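Local coordinates for protein toll-receptor-related 2 (Hydra vulgaris, PDB 4W8H) that probably relays signals inside the cell as a Toll-related receptor, through the cytoplasmic TIR domain to which this chain belongs, at residues A[86-91]-A[105-110]. Numbering follows the deposited sequence.
Sequences QIIPIL and TYLDWC
Leu91 and Tyr106 lie side by side and point the same way: Leu91 CB rests 3.8 Å from Tyr106 CD1, and Leu91 CD2 comes as near to Tyr106 CE1. Tyr106 CG sits between the backbone N and the carbonyl carbon (chi1 54°), and Tyr106 CB also meets Pro89 CB at 3.8 Å. An alanine here would keep the CB contact with Pro89 but take away the ring, and would probably open a gap beside Leu91 CB and CD2. Past the ring, Asp108 OD1 approaches Leu91 CD2 at 3.6 Å, while the same oxygen accepts weak hydrogen bonds from the backbone N of Cys110 and of Asp111, just beyond the strand. Across the sheet from these residues, the side chains of Leu107 and Ile88 cross at a slant, with Leu107 CD1 3.9 Å from Ile88 CG2, and helix 115-127 packs on both. Backbone bonds set this register: Leu107 N donates to Pro89 O (2.9 Å), Leu91 N to Leu107 O (2.8 Å), and Trp109 N to Leu91 O, the last more bent, with an N-H...O angle of 131°. Leu107 thus bonds through its N and O to the residues on either side of its bridge partner Ile90, the pattern of parallel strands. On its other side strand 87-91 pairs with strand 58-65, so the short strand 107-108 closes one edge of the five-stranded parallel sheet, order 2-1-3-4-5, of the flavodoxin-like TIR fold.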
# COMPACT_ATOMS: atom_id res chain seq x y z
N GLN A 86 1.92 -10.48 -1.64
CA GLN A 86 0.90 -10.19 -0.64
C GLN A 86 0.63 -8.72 -0.65
O GLN A 86 1.57 -7.91 -0.69
CB GLN A 86 1.41 -10.59 0.72
CG GLN A 86 1.84 -12.03 0.86
CD GLN A 86 2.26 -12.29 2.26
OE1 GLN A 86 1.43 -12.35 3.17
NE2 GLN A 86 3.58 -12.45 2.47
N ILE A 87 -0.66 -8.39 -0.64
CA ILE A 87 -1.06 -6.99 -0.57
C ILE A 87 -2.00 -6.75 0.62
O ILE A 87 -2.66 -7.69 1.09
CB ILE A 87 -1.69 -6.47 -1.86
CG1 ILE A 87 -2.99 -7.19 -2.19
CG2 ILE A 87 -0.73 -6.58 -3.06
CD1 ILE A 87 -3.79 -6.49 -3.32
N ILE A 88 -2.01 -5.51 1.07
CA ILE A 88 -2.96 -5.02 2.07
C ILE A 88 -3.73 -3.89 1.44
O ILE A 88 -3.21 -2.78 1.33
CB ILE A 88 -2.24 -4.52 3.33
CG1 ILE A 88 -1.40 -5.61 3.97
CG2 ILE A 88 -3.28 -3.99 4.31
CD1 ILE A 88 -0.53 -5.12 5.07
N PRO A 89 -4.95 -4.15 0.94
CA PRO A 89 -5.71 -3.07 0.32
C PRO A 89 -6.39 -2.21 1.39
O PRO A 89 -6.99 -2.73 2.35
CB PRO A 89 -6.79 -3.80 -0.47
CG PRO A 89 -6.54 -5.30 -0.32
CD PRO A 89 -5.63 -5.45 0.83
N ILE A 90 -6.23 -0.90 1.20
CA ILE A 90 -6.90 0.12 2.00
C ILE A 90 -7.87 0.86 1.11
O ILE A 90 -7.47 1.39 0.05
CB ILE A 90 -5.92 1.13 2.58
CG1 ILE A 90 -5.00 0.45 3.61
CG2 ILE A 90 -6.70 2.30 3.25
CD1 ILE A 90 -3.87 1.32 4.08
N LEU A 91 -9.15 0.92 1.49
CA LEU A 91 -10.09 1.80 0.78
C LEU A 91 -9.99 3.16 1.42
O LEU A 91 -10.57 3.40 2.49
CB LEU A 91 -11.52 1.27 0.78
CG LEU A 91 -12.50 2.05 -0.11
CD1 LEU A 91 -12.24 1.85 -1.58
CD2 LEU A 91 -13.93 1.68 0.23
N THR A 105 -10.82 -8.90 0.80
CA THR A 105 -11.09 -8.12 2.00
C THR A 105 -10.14 -6.96 2.08
O THR A 105 -8.94 -7.11 1.88
CB THR A 105 -10.91 -9.04 3.22
OG1 THR A 105 -11.79 -10.16 3.11
CG2 THR A 105 -11.13 -8.27 4.52
N TYR A 106 -10.67 -5.78 2.43
CA TYR A 106 -9.85 -4.60 2.55
C TYR A 106 -10.09 -3.91 3.90
O TYR A 106 -11.08 -4.17 4.60
CB TYR A 106 -10.12 -3.61 1.40
CG TYR A 106 -11.54 -3.18 1.15
CD1 TYR A 106 -12.17 -2.24 1.94
CD2 TYR A 106 -12.23 -3.68 0.06
CE1 TYR A 106 -13.47 -1.85 1.68
CE2 TYR A 106 -13.52 -3.28 -0.24
CZ TYR A 106 -14.14 -2.36 0.59
OH TYR A 106 -15.42 -1.95 0.31
N LEU A 107 -9.16 -3.04 4.27
CA LEU A 107 -9.32 -2.15 5.41
C LEU A 107 -10.05 -0.89 4.93
O LEU A 107 -9.53 -0.16 4.09
CB LEU A 107 -7.97 -1.77 6.02
CG LEU A 107 -7.15 -2.94 6.48
CD1 LEU A 107 -5.79 -2.46 6.94
CD2 LEU A 107 -7.83 -3.76 7.55
N ASP A 108 -11.21 -0.62 5.51
CA ASP A 108 -12.08 0.41 4.97
C ASP A 108 -11.93 1.69 5.78
O ASP A 108 -12.61 1.88 6.79
CB ASP A 108 -13.54 -0.06 5.01
CG ASP A 108 -14.47 0.88 4.25
OD1 ASP A 108 -14.03 1.99 3.86
OD2 ASP A 108 -15.65 0.51 4.04
N TRP A 109 -11.08 2.60 5.33
CA TRP A 109 -10.89 3.89 6.02
C TRP A 109 -12.14 4.74 5.90
O TRP A 109 -12.42 5.58 6.76
CB TRP A 109 -9.69 4.63 5.41
CG TRP A 109 -9.50 6.03 5.92
CD1 TRP A 109 -9.85 7.16 5.31
CD2 TRP A 109 -8.88 6.40 7.15
NE1 TRP A 109 -9.52 8.25 6.08
CE2 TRP A 109 -8.91 7.80 7.21
CE3 TRP A 109 -8.30 5.69 8.20
CZ2 TRP A 109 -8.39 8.50 8.28
CZ3 TRP A 109 -7.80 6.38 9.26
CH2 TRP A 109 -7.84 7.78 9.30
N CYS A 110 -12.94 4.54 4.87
CA CYS A 110 -14.12 5.35 4.65
C CYS A 110 -15.23 5.05 5.62
O CYS A 110 -16.14 5.88 5.80
CB CYS A 110 -14.63 5.10 3.24
SG CYS A 110 -13.49 5.51 1.95